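Local coordinates for fat acid-binding protein (Eubacterium ventriosum, PDB 3NYI), which holds a stearic acid molecule and, as a member of the DegV family, probably serves as a lipid-binding protein, at residues Ala12-His23 with Glu267-Val275; Phe85-Phe96 with Asn118-Asn127. All coordinates share one frame; numbering follows the deposited sequence.

Interaction 1. Residues Ala12-His23 with Glu267-Val275; sequences ACDLSKEYLEKH and ETNVAIGIV. With STE (stearic acid), chain C.
D14 grips the backbone of G273 where the two beta sheets of this DegV fold are joined: the turn after strand 6-10, with helix 17-23 behind it, lies along edge strand 270-271 of the second sheet and the start of helix 274-280. G273 N donates to D14 OD2 over 2.8 Å at 162°, arriving well above the carboxylate plane, and T128 OG1 also bonds this oxygen. G273 is the N-cap, so the helix dipole would be expected to stabilise the acid's charge. Glycine suits the place, since a CB would run into D14 OD1. One water bridges D14 O to A271 N; a second joins S16 N to E267 O, and a third S16 OG to the same carbonyl.

Among the charged contacts, E267 OE1 takes a salt bridge from K22 NZ at 3.0 Å and a hydrogen bond from H23 NE2 at 3.1 Å, the two arriving from opposite faces of its carboxylate plane. K22 spans the distance with CG anti to the backbone N (chi1 -179°) and the rest of its chain extended. H23 ND1 bonds E143, and two flanking carboxylates probably encourage a protonated ring.

In the packing, the Y19 ring lies between L15 CD2 and H23 CD2, one over each face, as its hydroxyl bonds D136. V270 CG1 presses on D14 O at 3.2 Å, and A12 CB meets V275 CG1 at 3.9 Å. Aliphatic residues suit the lipid: V275 CG1 touches C4 of stearic acid, and I272 CD1 lies 3.6 Å from its C17.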
loop_
_atom_site.group_PDB
_atom_site.type_symbol
_atom_site.label_atom_id
_atom_site.label_comp_id
_atom_site.label_asym_id
_atom_site.label_seq_id
_atom_site.Cartn_x
_atom_site.Cartn_y
_atom_site.Cartn_z
ATOM N N ALA A 12 3.914 -1.957 4.574
ATOM C CA ALA A 12 3.218 -2.172 3.305
ATOM C C ALA A 12 2.900 -0.859 2.599
ATOM O O ALA A 12 2.596 -0.869 1.409
ATOM C CB ALA A 12 1.919 -2.993 3.502
ATOM N N CYS A 13 2.967 0.261 3.321
ATOM C CA CYS A 13 2.578 1.568 2.742
ATOM C C CYS A 13 3.596 2.092 1.716
ATOM O O CYS A 13 3.267 2.913 0.858
ATOM C CB CYS A 13 2.365 2.606 3.855
ATOM S SG CYS A 13 3.920 3.157 4.669
ATOM N N ASP A 14 4.836 1.624 1.812
ATOM C CA ASP A 14 5.868 1.962 0.815
ATOM C C ASP A 14 6.210 3.466 0.722
ATOM O O ASP A 14 6.731 3.927 -0.294
ATOM C CB ASP A 14 5.463 1.443 -0.577
ATOM C CG ASP A 14 5.385 -0.069 -0.641
ATOM O OD1 ASP A 14 6.074 -0.729 0.170
ATOM O OD2 ASP A 14 4.654 -0.601 -1.513
ATOM N N LEU A 15 5.919 4.224 1.770
ATOM C CA LEU A 15 6.259 5.643 1.792
ATOM C C LEU A 15 7.766 5.839 1.707
ATOM O O LEU A 15 8.524 5.089 2.311
ATOM C CB LEU A 15 5.697 6.309 3.050
ATOM C CG LEU A 15 4.202 6.625 2.993
ATOM C CD1 LEU A 15 3.646 6.829 4.403
ATOM C CD2 LEU A 15 3.937 7.848 2.103
ATOM N N SER A 16 8.197 6.850 0.957
ATOM C CA SER A 16 9.629 7.094 0.768
ATOM C C SER A 16 10.366 7.445 2.064
ATOM O O SER A 16 9.770 7.972 3.009
ATOM C CB SER A 16 9.839 8.225 -0.245
ATOM O OG SER A 16 9.713 9.492 0.388
ATOM N N LYS A 17 11.669 7.170 2.099
ATOM C CA LYS A 17 12.512 7.590 3.221
ATOM C C LYS A 17 12.325 9.073 3.520
ATOM O O LYS A 17 12.170 9.465 4.677
ATOM C CB LYS A 17 13.986 7.316 2.929
ATOM C CG LYS A 17 14.376 5.850 3.002
ATOM C CD LYS A 17 14.258 5.310 4.416
ATOM C CE LYS A 17 14.798 3.883 4.510
ATOM N NZ LYS A 17 16.255 3.799 4.194
ATOM N N GLU A 18 12.338 9.886 2.465
ATOM C CA GLU A 18 12.140 11.333 2.584
ATOM C C GLU A 18 10.825 11.688 3.265
ATOM O O GLU A 18 10.774 12.587 4.105
ATOM C CB GLU A 18 12.125 11.994 1.208
ATOM C CG GLU A 18 13.430 12.014 0.457
ATOM C CD GLU A 18 13.338 12.893 -0.782
ATOM O OE1 GLU A 18 12.277 13.532 -0.980
ATOM O OE2 GLU A 18 14.320 12.952 -1.554
ATOM N N TYR A 19 9.751 11.013 2.863
ATOM C CA TYR A 19 8.432 11.335 3.382
ATOM C C TYR A 19 8.387 11.038 4.873
ATOM O O TYR A 19 7.849 11.821 5.654
ATOM C CB TYR A 19 7.351 10.527 2.663
ATOM C CG TYR A 19 5.954 10.925 3.072
ATOM C CD1 TYR A 19 5.173 11.738 2.253
ATOM C CD2 TYR A 19 5.426 10.516 4.291
ATOM C CE1 TYR A 19 3.891 12.107 2.625
ATOM C CE2 TYR A 19 4.153 10.889 4.679
ATOM C CZ TYR A 19 3.392 11.684 3.849
ATOM O OH TYR A 19 2.126 12.043 4.245
ATOM N N LEU A 20 8.962 9.899 5.257
ATOM C CA LEU A 20 8.953 9.469 6.651
ATOM C C LEU A 20 9.644 10.494 7.550
ATOM O O LEU A 20 9.136 10.835 8.616
ATOM C CB LEU A 20 9.616 8.096 6.802
ATOM C CG LEU A 20 8.930 6.969 6.025
ATOM C CD1 LEU A 20 9.708 5.679 6.190
ATOM C CD2 LEU A 20 7.494 6.793 6.493
ATOM N N GLU A 21 10.802 10.976 7.119
ATOM C CA GLU A 21 11.528 11.973 7.893
ATOM C C GLU A 21 10.770 13.297 7.936
ATOM O O GLU A 21 10.599 13.894 9.000
ATOM C CB GLU A 21 12.935 12.182 7.334
ATOM C CG GLU A 21 13.731 13.234 8.094
ATOM C CD GLU A 21 15.201 13.240 7.728
ATOM O OE1 GLU A 21 15.572 13.950 6.769
ATOM O OE2 GLU A 21 15.986 12.537 8.402
ATOM N N LYS A 22 10.304 13.744 6.778
ATOM C CA LYS A 22 9.606 15.017 6.681
ATOM C C LYS A 22 8.373 15.095 7.568
ATOM O O LYS A 22 8.156 16.102 8.241
ATOM C CB LYS A 22 9.203 15.291 5.242
ATOM C CG LYS A 22 8.500 16.616 5.047
ATOM C CD LYS A 22 8.299 16.872 3.577
ATOM C CE LYS A 22 7.606 18.196 3.324
ATOM N NZ LYS A 22 7.175 18.255 1.904
ATOM N N HIS A 23 7.576 14.026 7.585
ATOM C CA HIS A 23 6.293 14.050 8.282
ATOM C C HIS A 23 6.250 13.238 9.579
ATOM O O HIS A 23 5.177 13.024 10.143
ATOM C CB HIS A 23 5.183 13.576 7.349
ATOM C CG HIS A 23 5.023 14.423 6.124
ATOM N ND1 HIS A 23 4.488 15.687 6.164
ATOM C CD2 HIS A 23 5.318 14.171 4.827
ATOM C CE1 HIS A 23 4.459 16.191 4.939
ATOM N NE2 HIS A 23 4.953 15.288 4.111
ATOM N N GLU A 267 4.934 13.276 -3.824
ATOM C CA GLU A 267 5.298 12.853 -2.476
ATOM C C GLU A 267 4.851 11.422 -2.197
ATOM O O GLU A 267 5.512 10.691 -1.453
ATOM C CB GLU A 267 4.702 13.788 -1.420
ATOM C CG GLU A 267 5.595 14.946 -1.022
ATOM C CD GLU A 267 5.261 15.476 0.370
ATOM O OE1 GLU A 267 6.165 15.480 1.233
ATOM O OE2 GLU A 267 4.096 15.872 0.604
ATOM N N THR A 268 3.733 11.029 -2.802
ATOM C CA THR A 268 3.149 9.708 -2.549
ATOM C C THR A 268 3.289 8.719 -3.705
ATOM O O THR A 268 2.667 7.661 -3.697
ATOM C CB THR A 268 1.677 9.803 -2.099
ATOM O OG1 THR A 268 0.990 10.789 -2.887
ATOM C CG2 THR A 268 1.612 10.208 -0.614
ATOM N N ASN A 269 4.102 9.060 -4.700
ATOM C CA ASN A 269 4.556 8.058 -5.652
ATOM C C ASN A 269 5.349 7.038 -4.835
ATOM O O ASN A 269 5.996 7.406 -3.866
ATOM C CB ASN A 269 5.488 8.676 -6.705
ATOM C CG ASN A 269 4.741 9.509 -7.730
ATOM O OD1 ASN A 269 3.512 9.450 -7.810
ATOM N ND2 ASN A 269 5.481 10.290 -8.523
ATOM N N VAL A 270 5.299 5.769 -5.206
ATOM C CA VAL A 270 6.054 4.774 -4.443
ATOM C C VAL A 270 6.833 3.814 -5.318
ATOM O O VAL A 270 6.395 3.444 -6.408
ATOM C CB VAL A 270 5.141 3.949 -3.518
ATOM C CG1 VAL A 270 4.528 4.839 -2.435
ATOM C CG2 VAL A 270 4.059 3.207 -4.333
ATOM N N ALA A 271 7.996 3.404 -4.825
ATOM C CA ALA A 271 8.654 2.227 -5.350
ATOM C C ALA A 271 7.976 1.074 -4.620
ATOM O O ALA A 271 8.148 0.908 -3.409
ATOM C CB ALA A 271 10.147 2.263 -5.035
ATOM N N ILE A 272 7.179 0.301 -5.345
ATOM C CA ILE A 272 6.348 -0.721 -4.712
ATOM C C ILE A 272 7.248 -1.631 -3.878
ATOM O O ILE A 272 8.296 -2.092 -4.350
ATOM C CB ILE A 272 5.571 -1.500 -5.752
ATOM C CG1 ILE A 272 4.595 -0.549 -6.470
ATOM C CG2 ILE A 272 4.813 -2.658 -5.111
ATOM C CD1 ILE A 272 4.005 -1.150 -7.721
ATOM N N GLY A 273 6.867 -1.846 -2.628
ATOM C CA GLY A 273 7.752 -2.528 -1.698
ATOM C C GLY A 273 7.681 -4.034 -1.711
ATOM O O GLY A 273 6.876 -4.640 -2.418
ATOM N N ILE A 274 8.553 -4.625 -0.895
ATOM C CA ILE A 274 8.647 -6.058 -0.696
ATOM C C ILE A 274 7.324 -6.729 -0.358
ATOM O O ILE A 274 7.001 -7.776 -0.916
ATOM C CB ILE A 274 9.660 -6.328 0.434
ATOM C CG1 ILE A 274 11.069 -5.960 -0.053
ATOM C CG2 ILE A 274 9.573 -7.774 0.905
ATOM C CD1 ILE A 274 12.175 -6.121 1.024
ATOM N N VAL A 275 6.556 -6.142 0.556
ATOM C CA VAL A 275 5.271 -6.752 0.943
ATOM C C VAL A 275 4.389 -7.062 -0.291
ATOM O O VAL A 275 3.862 -8.167 -0.435
ATOM C CB VAL A 275 4.485 -5.867 1.937
ATOM C CG1 VAL A 275 3.091 -6.460 2.196
ATOM C CG2 VAL A 275 5.268 -5.697 3.234
HETATM C C1 STE C . 1.583 -11.011 5.401
HETATM O O1 STE C . 0.851 -10.912 6.338
HETATM O O2 STE C . 2.203 -12.022 5.246
HETATM C C2 STE C . 1.548 -9.938 4.289
HETATM C C3 STE C . 0.676 -10.414 3.100
HETATM C C4 STE C . 0.740 -9.381 1.947
HETATM C C5 STE C . -0.305 -9.697 0.854
HETATM C C6 STE C . -0.177 -8.684 -0.306
HETATM C C7 STE C . -1.142 -9.035 -1.466
HETATM C C8 STE C . -1.077 -7.898 -2.518
HETATM C C9 STE C . -2.001 -8.195 -3.721
HETATM C C10 STE C . -1.822 -7.070 -4.777
HETATM C C11 STE C . -2.580 -5.830 -4.299
HETATM C C12 STE C . -1.771 -4.511 -4.314
HETATM C C13 STE C . -0.594 -4.480 -5.302
HETATM C C14 STE C . -0.680 -3.121 -6.049
HETATM C C15 STE C . 0.648 -2.795 -6.770
HETATM C C16 STE C . 0.390 -1.651 -7.783
HETATM C C17 STE C . 0.548 -0.286 -7.078
HETATM C C18 STE C . 0.468 0.873 -8.099
HETATM O O HOH W 1 8.701 4.402 -2.074
HETATM O O HOH W 2 6.703 -3.162 1.527
HETATM O O HOH W 3 6.325 8.036 -0.886
HETATM O O HOH W 4 8.009 11.298 -0.885
#

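Interaction 2. Residues Phe85-Phe96 with Asn118-Asn127; sequences FPVVCFTITTLF and NICVIDSKQN. With STE (stearic acid), chain C.
V87, C89 and T91 hydrogen-bond to N118, C120 and I122, setting strand 87-91 parallel to strand 119-123 in a beta-alpha-beta unit crossed over by helix 99-113, with V87 opposite I119 and F90 opposite I122. The ladder alternates regularly, as in I122 N to C89 O at 2.7 Å. On the face bearing V88, F90 and I122, I122 CD1 touches V88 CG1 and makes an off-centre CH-pi contact with the F90 ring, 4.2 Å from its centroid. Helix 148-161 packs on I122, and F138 meets F90 edge-to-face.

Past the strands, S124 clamps T91 O with its OG, over 2.7 Å, and its N, from opposite faces of the carbonyl plane. D123 ties the two turns, CG trans to the backbone N (chi1 173°) carrying the carboxylate across: OD1 accepts from T94 N and, closing an Asx turn, from K125 N, while OD2 takes T94 OG1 at 3.0 Å. With an alanine in its place, both amides and the T94 hydroxyl would probably lose these mates, freeing the turns to drift apart.

Beyond the ladder, T93 N donates to Q126 O, joining the loops; T93 OG1 accepts from L95 N in an ST turn and also bonds G202. Facing the lipid, N127 ND2, bonded to S276, lies 3.3 Å from C12 of stearic acid. The flat F96 ring suits an alkyl chain: T93 CG2 covers one face, and lipid C7 lies over the other, 3.8 Å from F96 CD2.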
loop_
_atom_site.group_PDB
_atom_site.type_symbol
_atom_site.label_atom_id
_atom_site.label_comp_id
_atom_site.label_asym_id
_atom_site.label_seq_id
_atom_site.Cartn_x
_atom_site.Cartn_y
_atom_site.Cartn_z
ATOM N N PHE A 85 2.669 10.754 24.132
ATOM C CA PHE A 85 2.169 10.940 22.769
ATOM C C PHE A 85 0.973 10.035 22.479
ATOM O O PHE A 85 1.023 8.830 22.751
ATOM C CB PHE A 85 3.252 10.606 21.743
ATOM C CG PHE A 85 4.280 11.680 21.546
ATOM C CD1 PHE A 85 3.959 12.853 20.881
ATOM C CD2 PHE A 85 5.583 11.494 21.979
ATOM C CE1 PHE A 85 4.912 13.842 20.674
ATOM C CE2 PHE A 85 6.541 12.474 21.774
ATOM C CZ PHE A 85 6.202 13.652 21.120
ATOM N N PRO A 86 -0.099 10.609 21.904
ATOM C CA PRO A 86 -1.184 9.789 21.364
ATOM C C PRO A 86 -0.667 9.117 20.090
ATOM O O PRO A 86 0.155 9.699 19.392
ATOM C CB PRO A 86 -2.272 10.817 21.006
ATOM C CG PRO A 86 -1.828 12.103 21.591
ATOM C CD PRO A 86 -0.344 12.046 21.708
ATOM N N VAL A 87 -1.136 7.912 19.796
ATOM C CA VAL A 87 -0.623 7.162 18.654
ATOM C C VAL A 87 -1.731 6.830 17.664
ATOM O O VAL A 87 -2.820 6.420 18.057
ATOM C CB VAL A 87 0.037 5.834 19.123
ATOM C CG1 VAL A 87 0.371 4.954 17.919
ATOM C CG2 VAL A 87 1.272 6.109 19.953
ATOM N N VAL A 88 -1.459 7.010 16.374
ATOM C CA VAL A 88 -2.365 6.525 15.347
ATOM C C VAL A 88 -1.629 5.592 14.407
ATOM O O VAL A 88 -0.631 5.970 13.806
ATOM C CB VAL A 88 -2.963 7.681 14.505
ATOM C CG1 VAL A 88 -4.016 7.132 13.582
ATOM C CG2 VAL A 88 -3.559 8.738 15.417
ATOM N N CYS A 89 -2.138 4.373 14.263
ATOM C CA CYS A 89 -1.422 3.336 13.536
ATOM C C CYS A 89 -2.231 2.765 12.365
ATOM O O CYS A 89 -3.325 2.246 12.573
ATOM C CB CYS A 89 -1.046 2.217 14.516
ATOM S SG CYS A 89 -0.190 0.832 13.759
ATOM N N PHE A 90 -1.684 2.856 11.148
ATOM C CA PHE A 90 -2.340 2.317 9.945
ATOM C C PHE A 90 -1.730 0.983 9.526
ATOM O O PHE A 90 -0.516 0.803 9.569
ATOM C CB PHE A 90 -2.183 3.278 8.766
ATOM C CG PHE A 90 -2.851 4.593 8.963
ATOM C CD1 PHE A 90 -4.113 4.826 8.428
ATOM C CD2 PHE A 90 -2.220 5.610 9.671
ATOM C CE1 PHE A 90 -4.740 6.049 8.602
ATOM C CE2 PHE A 90 -2.838 6.837 9.847
ATOM C CZ PHE A 90 -4.102 7.058 9.314
ATOM N N THR A 91 -2.570 0.053 9.092
ATOM C CA THR A 91 -2.064 -1.227 8.627
ATOM C C THR A 91 -2.626 -1.526 7.260
ATOM O O THR A 91 -3.621 -0.926 6.828
ATOM C CB THR A 91 -2.466 -2.398 9.555
ATOM O OG1 THR A 91 -3.874 -2.631 9.449
ATOM C CG2 THR A 91 -2.135 -2.083 10.994
ATOM N N ILE A 92 -1.979 -2.468 6.588
ATOM C CA ILE A 92 -2.485 -2.998 5.330
ATOM C C ILE A 92 -3.891 -3.577 5.572
ATOM O O ILE A 92 -4.227 -3.960 6.702
ATOM C CB ILE A 92 -1.513 -4.088 4.807
ATOM C CG1 ILE A 92 -1.808 -4.456 3.343
ATOM C CG2 ILE A 92 -1.554 -5.338 5.729
ATOM C CD1 ILE A 92 -0.761 -5.442 2.725
ATOM N N THR A 93 -4.712 -3.637 4.523
ATOM C CA THR A 93 -6.051 -4.234 4.624
ATOM C C THR A 93 -6.071 -5.587 5.343
ATOM O O THR A 93 -5.233 -6.450 5.095
ATOM C CB THR A 93 -6.721 -4.406 3.239
ATOM O OG1 THR A 93 -7.953 -5.123 3.393
ATOM C CG2 THR A 93 -5.817 -5.166 2.286
ATOM N N THR A 94 -7.045 -5.766 6.234
ATOM C CA THR A 94 -7.177 -7.013 6.983
ATOM C C THR A 94 -7.466 -8.181 6.067
ATOM O O THR A 94 -7.300 -9.329 6.461
ATOM C CB THR A 94 -8.341 -6.960 7.989
ATOM O OG1 THR A 94 -9.508 -6.462 7.322
ATOM C CG2 THR A 94 -8.009 -6.061 9.138
ATOM N N LEU A 95 -7.941 -7.894 4.859
ATOM C CA LEU A 95 -8.212 -8.965 3.892
ATOM C C LEU A 95 -6.949 -9.562 3.267
ATOM O O LEU A 95 -7.035 -10.618 2.645
ATOM C CB LEU A 95 -9.200 -8.493 2.797
ATOM C CG LEU A 95 -10.574 -8.088 3.347
ATOM C CD1 LEU A 95 -11.504 -7.518 2.252
ATOM C CD2 LEU A 95 -11.229 -9.270 4.045
ATOM N N PHE A 96 -5.790 -8.900 3.414
ATOM C CA PHE A 96 -4.528 -9.435 2.889
ATOM C C PHE A 96 -3.633 -10.007 3.994
ATOM O O PHE A 96 -2.761 -10.818 3.720
ATOM C CB PHE A 96 -3.672 -8.374 2.174
ATOM C CG PHE A 96 -4.253 -7.863 0.874
ATOM C CD1 PHE A 96 -5.326 -8.496 0.271
ATOM C CD2 PHE A 96 -3.673 -6.767 0.235
ATOM C CE1 PHE A 96 -5.856 -8.009 -0.935
ATOM C CE2 PHE A 96 -4.188 -6.287 -0.961
ATOM C CZ PHE A 96 -5.281 -6.911 -1.541
ATOM N N ASN A 118 -3.294 6.692 24.748
ATOM C CA ASN A 118 -4.172 6.856 23.590
ATOM C C ASN A 118 -3.588 6.239 22.317
ATOM O O ASN A 118 -2.670 6.789 21.714
ATOM C CB ASN A 118 -4.509 8.326 23.349
ATOM C CG ASN A 118 -5.447 8.515 22.165
ATOM O OD1 ASN A 118 -6.650 8.710 22.343
ATOM N ND2 ASN A 118 -4.903 8.438 20.950
ATOM N N ILE A 119 -4.131 5.096 21.921
ATOM C CA ILE A 119 -3.651 4.376 20.750
ATOM C C ILE A 119 -4.844 4.045 19.869
ATOM O O ILE A 119 -5.772 3.369 20.303
ATOM C CB ILE A 119 -2.955 3.058 21.148
ATOM C CG1 ILE A 119 -1.787 3.324 22.096
ATOM C CG2 ILE A 119 -2.477 2.299 19.907
ATOM C CD1 ILE A 119 -1.134 2.047 22.627
ATOM N N CYS A 120 -4.816 4.534 18.634
ATOM C CA CYS A 120 -5.867 4.258 17.661
ATOM C C CYS A 120 -5.301 3.395 16.521
ATOM O O CYS A 120 -4.350 3.793 15.853
ATOM C CB CYS A 120 -6.430 5.575 17.111
ATOM S SG CYS A 120 -7.559 5.337 15.728
ATOM N N VAL A 121 -5.865 2.207 16.317
ATOM C CA VAL A 121 -5.366 1.304 15.273
ATOM C C VAL A 121 -6.381 1.298 14.140
ATOM O O VAL A 121 -7.571 1.081 14.366
ATOM C CB VAL A 121 -5.145 -0.133 15.801
ATOM C CG1 VAL A 121 -4.712 -1.077 14.666
ATOM C CG2 VAL A 121 -4.105 -0.129 16.916
ATOM N N ILE A 122 -5.907 1.565 12.928
ATOM C CA ILE A 122 -6.781 1.653 11.771
ATOM C C ILE A 122 -6.449 0.616 10.702
ATOM O O ILE A 122 -5.328 0.577 10.187
ATOM C CB ILE A 122 -6.694 3.054 11.126
ATOM C CG1 ILE A 122 -7.133 4.140 12.121
ATOM C CG2 ILE A 122 -7.499 3.098 9.815
ATOM C CD1 ILE A 122 -6.756 5.537 11.683
ATOM N N ASP A 123 -7.434 -0.215 10.375
ATOM C CA ASP A 123 -7.404 -1.039 9.160
ATOM C C ASP A 123 -7.573 -0.105 7.960
ATOM O O ASP A 123 -8.683 0.335 7.651
ATOM C CB ASP A 123 -8.563 -2.048 9.207
ATOM C CG ASP A 123 -8.725 -2.853 7.909
ATOM O OD1 ASP A 123 -7.828 -2.836 7.036
ATOM O OD2 ASP A 123 -9.781 -3.509 7.764
ATOM N N SER A 124 -6.481 0.220 7.285
ATOM C CA SER A 124 -6.551 1.198 6.198
ATOM C C SER A 124 -7.478 0.780 5.051
ATOM O O SER A 124 -7.978 1.637 4.322
ATOM C CB SER A 124 -5.153 1.478 5.628
ATOM O OG SER A 124 -4.731 0.447 4.747
ATOM N N LYS A 125 -7.686 -0.530 4.908
ATOM C CA LYS A 125 -8.372 -1.142 3.768
ATOM C C LYS A 125 -7.619 -0.916 2.460
ATOM O O LYS A 125 -8.168 -1.125 1.380
ATOM C CB LYS A 125 -9.833 -0.636 3.632
ATOM C CG LYS A 125 -10.633 -0.772 4.922
ATOM C CD LYS A 125 -12.117 -0.459 4.731
ATOM C CE LYS A 125 -12.801 -1.524 3.882
ATOM N NZ LYS A 125 -14.286 -1.313 3.791
ATOM N N GLN A 126 -6.362 -0.500 2.560
ATOM C CA GLN A 126 -5.542 -0.243 1.379
ATOM C C GLN A 126 -4.251 -1.073 1.396
ATOM O O GLN A 126 -4.059 -1.967 2.238
ATOM C CB GLN A 126 -5.144 1.238 1.348
ATOM C CG GLN A 126 -6.258 2.211 1.729
ATOM C CD GLN A 126 -7.508 2.098 0.842
ATOM O OE1 GLN A 126 -7.421 1.808 -0.348
ATOM N NE2 GLN A 126 -8.682 2.343 1.438
ATOM N N ASN A 127 -3.364 -0.748 0.465
ATOM C CA ASN A 127 -2.030 -1.349 0.407
ATOM C C ASN A 127 -1.181 -0.406 -0.416
ATOM O O ASN A 127 -1.716 0.412 -1.194
ATOM C CB ASN A 127 -2.100 -2.720 -0.275
ATOM C CG ASN A 127 -0.765 -3.436 -0.318
ATOM O OD1 ASN A 127 0.152 -3.133 0.457
ATOM N ND2 ASN A 127 -0.638 -4.388 -1.253
HETATM C C1 STE C . 1.583 -11.011 5.401
HETATM O O1 STE C . 0.851 -10.912 6.338
HETATM O O2 STE C . 2.203 -12.022 5.246
HETATM C C2 STE C . 1.548 -9.938 4.289
HETATM C C3 STE C . 0.676 -10.414 3.100
HETATM C C4 STE C . 0.740 -9.381 1.947
HETATM C C5 STE C . -0.305 -9.697 0.854
HETATM C C6 STE C . -0.177 -8.684 -0.306
HETATM C C7 STE C . -1.142 -9.035 -1.466
HETATM C C8 STE C . -1.077 -7.898 -2.518
HETATM C C9 STE C . -2.001 -8.195 -3.721
HETATM C C10 STE C . -1.822 -7.070 -4.777
HETATM C C11 STE C . -2.580 -5.830 -4.299
HETATM C C12 STE C . -1.771 -4.511 -4.314
HETATM C C13 STE C . -0.594 -4.480 -5.302
HETATM C C14 STE C . -0.680 -3.121 -6.049
HETATM C C15 STE C . 0.648 -2.795 -6.770
HETATM C C16 STE C . 0.390 -1.651 -7.783
HETATM C C17 STE C . 0.548 -0.286 -7.078
HETATM C C18 STE C . 0.468 0.873 -8.099
HETATM O O HOH W 5 -0.741 8.064 24.800
HETATM O O HOH W 6 -10.172 -4.257 4.794
#

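Both contacts are largely buried, yet they differ in kind. Interaction 2 is built on the backbone ladder of two neighbouring strands, with polar side chains fastening the loops at its end, whereas interaction 1 joins separate sheets without such a ladder, through carboxylates, waters and scattered packing, and its far end, at K22, is exposed. Their centres are about 16 Å apart, but the loops meet: A12 CB lies 3.7 Å from I92 CD1, which also packs against V275. D10, at the end of strand 6-10, ties the two together, since its carboxylate accepts from the backbone N of both A12 and I92. Each contact contributes to the stearic acid site, interaction 1 with aliphatic side chains and interaction 2 with an aromatic ring and an amide.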